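Local coordinates for protein alkaline phosphatase (Thermus thermophilus, PDB 7KWD) that probably hydrolyses phosphate monoesters as a homodimeric alkaline phosphatase that uses zinc and magnesium ions, at residues N30-L41 with H459-L468. Residues are numbered along the deposited sequence; the frame is centred on the assembly and turned at random.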
loop_
_atom_site.group_PDB
_atom_site.type_symbol
_atom_site.label_atom_id
_atom_site.label_comp_id
_atom_site.label_asym_id
_atom_site.label_seq_id
_atom_site.Cartn_x
_atom_site.Cartn_y
_atom_site.Cartn_z
ATOM N N ASN A 30 14.724 -15.263 1.026
ATOM C CA ASN A 30 14.241 -15.257 -0.353
ATOM C C ASN A 30 15.177 -14.354 -1.139
ATOM O O ASN A 30 15.051 -13.129 -1.092
ATOM C CB ASN A 30 12.803 -14.767 -0.450
ATOM C CG ASN A 30 12.326 -14.693 -1.888
ATOM O OD1 ASN A 30 12.733 -15.496 -2.725
ATOM N ND2 ASN A 30 11.472 -13.732 -2.186
ATOM N N GLN A 31 16.160 -14.956 -1.808
ATOM C CA GLN A 31 17.281 -14.251 -2.428
ATOM C C GLN A 31 17.384 -14.662 -3.887
ATOM O O GLN A 31 18.375 -15.273 -4.319
ATOM C CB GLN A 31 18.583 -14.538 -1.668
ATOM C CG GLN A 31 18.522 -13.972 -0.262
ATOM C CD GLN A 31 19.825 -14.046 0.511
ATOM O OE1 GLN A 31 20.904 -14.295 -0.031
ATOM N NE2 GLN A 31 19.720 -13.807 1.811
ATOM N N PRO A 32 16.393 -14.314 -4.679
ATOM C CA PRO A 32 16.378 -14.770 -6.066
ATOM C C PRO A 32 17.507 -14.162 -6.869
ATOM O O PRO A 32 17.878 -13.004 -6.686
ATOM C CB PRO A 32 15.006 -14.300 -6.584
ATOM C CG PRO A 32 14.677 -13.143 -5.707
ATOM C CD PRO A 32 15.188 -13.531 -4.345
ATOM N N SER A 33 18.015 -14.956 -7.793
ATOM C CA SER A 33 19.125 -14.604 -8.653
ATOM C C SER A 33 18.622 -13.975 -9.931
ATOM O O SER A 33 17.538 -14.309 -10.422
ATOM C CB SER A 33 19.938 -15.862 -9.017
ATOM O OG SER A 33 20.692 -16.310 -7.895
ATOM N N LEU A 34 19.432 -13.054 -10.466
ATOM C CA LEU A 34 19.190 -12.541 -11.809
ATOM C C LEU A 34 19.445 -13.602 -12.867
ATOM O O LEU A 34 18.695 -13.706 -13.844
ATOM C CB LEU A 34 20.092 -11.350 -12.075
ATOM C CG LEU A 34 19.827 -10.033 -11.338
ATOM C CD1 LEU A 34 20.954 -9.044 -11.694
ATOM C CD2 LEU A 34 18.437 -9.474 -11.703
ATOM N N GLY A 35 20.513 -14.368 -12.713
ATOM C CA GLY A 35 20.925 -15.284 -13.763
ATOM C C GLY A 35 21.477 -14.629 -15.008
ATOM O O GLY A 35 21.579 -15.291 -16.026
ATOM N N ARG A 36 21.824 -13.343 -14.948
ATOM C CA ARG A 36 22.373 -12.590 -16.067
ATOM C C ARG A 36 23.470 -11.689 -15.525
ATOM O O ARG A 36 23.488 -11.338 -14.349
ATOM C CB ARG A 36 21.346 -11.687 -16.775
ATOM C CG ARG A 36 20.195 -12.403 -17.412
ATOM C CD ARG A 36 20.607 -13.211 -18.650
ATOM N NE ARG A 36 19.489 -14.023 -19.136
ATOM C CZ ARG A 36 19.536 -14.838 -20.189
ATOM N NH1 ARG A 36 20.661 -14.966 -20.882
ATOM N NH2 ARG A 36 18.456 -15.529 -20.545
ATOM N N ARG A 37 24.381 -11.306 -16.409
ATOM C CA ARG A 37 25.450 -10.373 -16.082
ATOM C C ARG A 37 25.348 -9.163 -16.997
ATOM O O ARG A 37 24.773 -9.238 -18.082
ATOM C CB ARG A 37 26.794 -11.021 -16.204
ATOM C CG ARG A 37 27.040 -12.068 -15.143
ATOM C CD ARG A 37 27.888 -13.176 -15.732
ATOM N NE ARG A 37 27.884 -14.450 -15.005
ATOM C CZ ARG A 37 28.953 -14.971 -14.401
ATOM N NH1 ARG A 37 30.104 -14.308 -14.387
ATOM N NH2 ARG A 37 28.867 -16.141 -13.798
ATOM N N TYR A 38 25.871 -8.035 -16.514
ATOM C CA TYR A 38 25.716 -6.755 -17.163
ATOM C C TYR A 38 27.004 -5.981 -16.981
ATOM O O TYR A 38 27.793 -6.270 -16.080
ATOM C CB TYR A 38 24.530 -5.970 -16.571
ATOM C CG TYR A 38 23.213 -6.672 -16.733
ATOM C CD1 TYR A 38 22.439 -6.492 -17.864
ATOM C CD2 TYR A 38 22.743 -7.512 -15.737
ATOM C CE1 TYR A 38 21.209 -7.141 -17.992
ATOM C CE2 TYR A 38 21.543 -8.172 -15.857
ATOM C CZ TYR A 38 20.777 -7.990 -16.978
ATOM O OH TYR A 38 19.583 -8.649 -17.084
ATOM N N ARG A 39 27.205 -4.995 -17.862
ATOM C CA ARG A 39 28.303 -4.050 -17.737
ATOM C C ARG A 39 27.887 -2.744 -17.075
ATOM O O ARG A 39 28.716 -2.099 -16.431
ATOM C CB ARG A 39 28.922 -3.714 -19.110
ATOM C CG ARG A 39 30.411 -3.253 -18.988
ATOM C CD ARG A 39 31.065 -2.805 -20.323
ATOM N NE ARG A 39 30.141 -1.966 -21.059
ATOM C CZ ARG A 39 30.412 -0.765 -21.559
ATOM N NH1 ARG A 39 31.627 -0.239 -21.441
ATOM N NH2 ARG A 39 29.434 -0.100 -22.190
ATOM N N ASN A 40 26.630 -2.335 -17.239
ATOM C CA ASN A 40 26.144 -1.058 -16.731
ATOM C C ASN A 40 24.916 -1.297 -15.858
ATOM O O ASN A 40 24.150 -2.231 -16.076
ATOM C CB ASN A 40 25.783 -0.092 -17.857
ATOM C CG ASN A 40 26.908 0.103 -18.844
ATOM O OD1 ASN A 40 28.059 0.338 -18.467
ATOM N ND2 ASN A 40 26.587 0.004 -20.118
ATOM N N LEU A 41 24.731 -0.413 -14.880
ATOM C CA LEU A 41 23.660 -0.537 -13.896
ATOM C C LEU A 41 23.080 0.845 -13.693
ATOM O O LEU A 41 23.814 1.783 -13.365
ATOM C CB LEU A 41 24.192 -1.077 -12.569
ATOM C CG LEU A 41 23.203 -1.145 -11.412
ATOM C CD1 LEU A 41 22.145 -2.191 -11.693
ATOM C CD2 LEU A 41 23.962 -1.466 -10.135
ATOM N N HIS A 459 18.299 -7.238 -0.298
ATOM C CA HIS A 459 18.544 -8.043 -1.485
ATOM C C HIS A 459 18.876 -7.182 -2.691
ATOM O O HIS A 459 19.493 -7.670 -3.653
ATOM C CB HIS A 459 17.354 -8.918 -1.797
ATOM C CG HIS A 459 17.678 -10.002 -2.762
ATOM N ND1 HIS A 459 18.664 -10.933 -2.518
ATOM C CD2 HIS A 459 17.205 -10.262 -4.001
ATOM C CE1 HIS A 459 18.756 -11.744 -3.555
ATOM N NE2 HIS A 459 17.876 -11.364 -4.462
ATOM N N VAL A 460 18.491 -5.901 -2.665
ATOM C CA VAL A 460 18.866 -5.044 -3.771
ATOM C C VAL A 460 20.385 -4.980 -3.889
ATOM O O VAL A 460 20.939 -4.987 -5.003
ATOM C CB VAL A 460 18.229 -3.657 -3.621
ATOM C CG1 VAL A 460 18.893 -2.750 -4.604
ATOM C CG2 VAL A 460 16.723 -3.786 -3.823
ATOM N N PHE A 461 21.085 -4.977 -2.750
ATOM C CA PHE A 461 22.544 -5.058 -2.770
ATOM C C PHE A 461 23.037 -6.309 -3.494
ATOM O O PHE A 461 23.923 -6.232 -4.344
ATOM C CB PHE A 461 23.063 -5.044 -1.339
ATOM C CG PHE A 461 24.564 -5.129 -1.226
ATOM C CD1 PHE A 461 25.361 -4.037 -1.540
ATOM C CD2 PHE A 461 25.172 -6.307 -0.805
ATOM C CE1 PHE A 461 26.736 -4.102 -1.416
ATOM C CE2 PHE A 461 26.543 -6.385 -0.698
ATOM C CZ PHE A 461 27.328 -5.278 -0.991
ATOM N N ARG A 462 22.455 -7.475 -3.179
ATOM C CA ARG A 462 22.860 -8.709 -3.846
ATOM C C ARG A 462 22.584 -8.673 -5.340
ATOM O O ARG A 462 23.400 -9.149 -6.144
ATOM C CB ARG A 462 22.150 -9.899 -3.199
ATOM C CG ARG A 462 22.612 -10.070 -1.775
ATOM C CD ARG A 462 22.151 -11.368 -1.151
ATOM N NE ARG A 462 22.181 -11.193 0.285
ATOM C CZ ARG A 462 21.143 -10.748 0.978
ATOM N NH1 ARG A 462 20.002 -10.484 0.351
ATOM N NH2 ARG A 462 21.253 -10.576 2.282
ATOM N N LEU A 463 21.444 -8.108 -5.741
ATOM C CA LEU A 463 21.144 -8.016 -7.161
ATOM C C LEU A 463 22.137 -7.114 -7.880
ATOM O O LEU A 463 22.575 -7.417 -8.994
ATOM C CB LEU A 463 19.732 -7.485 -7.371
ATOM C CG LEU A 463 18.591 -8.310 -6.793
ATOM C CD1 LEU A 463 17.306 -7.498 -6.953
ATOM C CD2 LEU A 463 18.514 -9.612 -7.476
ATOM N N MET A 464 22.475 -5.979 -7.278
ATOM C CA MET A 464 23.463 -5.110 -7.906
ATOM C C MET A 464 24.801 -5.819 -8.031
ATOM O O MET A 464 25.487 -5.704 -9.064
ATOM C CB MET A 464 23.625 -3.822 -7.115
ATOM C CG MET A 464 22.370 -2.999 -7.087
ATOM S SD MET A 464 22.640 -1.285 -6.625
ATOM C CE MET A 464 23.104 -1.414 -4.905
ATOM N N GLY A 465 25.194 -6.547 -6.990
ATOM C CA GLY A 465 26.490 -7.210 -7.021
ATOM C C GLY A 465 26.530 -8.334 -8.036
ATOM O O GLY A 465 27.530 -8.514 -8.726
ATOM N N GLU A 466 25.460 -9.119 -8.117
ATOM C CA GLU A 466 25.374 -10.159 -9.127
ATOM C C GLU A 466 25.459 -9.559 -10.509
ATOM O O GLU A 466 26.251 -10.005 -11.339
ATOM C CB GLU A 466 24.076 -10.956 -9.007
ATOM C CG GLU A 466 23.876 -11.878 -10.214
ATOM C CD GLU A 466 22.660 -12.808 -10.091
ATOM O OE1 GLU A 466 21.763 -12.551 -9.237
ATOM O OE2 GLU A 466 22.595 -13.777 -10.890
ATOM N N ALA A 467 24.641 -8.528 -10.773
ATOM C CA ALA A 467 24.590 -7.961 -12.118
ATOM C C ALA A 467 25.978 -7.596 -12.623
ATOM O O ALA A 467 26.277 -7.794 -13.802
ATOM C CB ALA A 467 23.695 -6.709 -12.159
ATOM N N LEU A 468 26.833 -7.042 -11.757
ATOM C CA LEU A 468 28.114 -6.497 -12.216
ATOM C C LEU A 468 29.320 -7.340 -11.821
ATOM O O LEU A 468 30.441 -6.986 -12.173
ATOM C CB LEU A 468 28.322 -5.075 -11.669
ATOM C CG LEU A 468 27.241 -4.053 -12.016
ATOM C CD1 LEU A 468 27.612 -2.688 -11.438
ATOM C CD2 LEU A 468 27.069 -3.992 -13.486
HETATM O O HOH W 1 23.570 -16.187 -9.799
HETATM O O HOH W 2 24.413 -13.596 -12.871
HETATM O O HOH W 3 30.671 -5.789 -14.600
#
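In this alkaline phosphatase fold, the segment leading into strand 40-46 runs along the late helix 459-468, and His459, Glu466 and Ala467 of the helix tie down its backbone. Asp47, a ligand of both magnesium and zinc, follows just beyond that strand. At the start of the helix, His459 NE2 donates to Pro32 O at 2.8 Å, with the carbonyl oxygen in the ring plane. The other ring nitrogen, ND1, accepts a bond from Arg462 NH1, also in plane, so the imidazole is held in plane by a bond at each nitrogen. Replacing His459 with alanine would probably leave Pro32 O without this donor and Arg462 NH1 without its ring acceptor. That guanidinium stacks on the Gln31 amide, their planes 9° apart, while Gln31 NE2 hydrogen-bonds to Leu28 O. Two turns beyond His459, Glu466 spreads its carboxylate under two backbone amides. OE1 takes Leu34 N at 2.7 Å and OE2 takes Gly35 N at 2.8 Å, both from above the carboxylate plane. Two waters also donate to OE2. From the same Leu34, CD1 packs on Ala467 CB at 3.6 Å, where both side chains touch Leu311 of strand 310-325. Leu41 turns its CG away from the backbone N (chi1 175°), which sets CD2 3.8 Å from Met464 SD. Near the helix end, Tyr38 N donates to Ala467 O at 2.8 Å, and a water bridges Tyr38 O and Leu468 O.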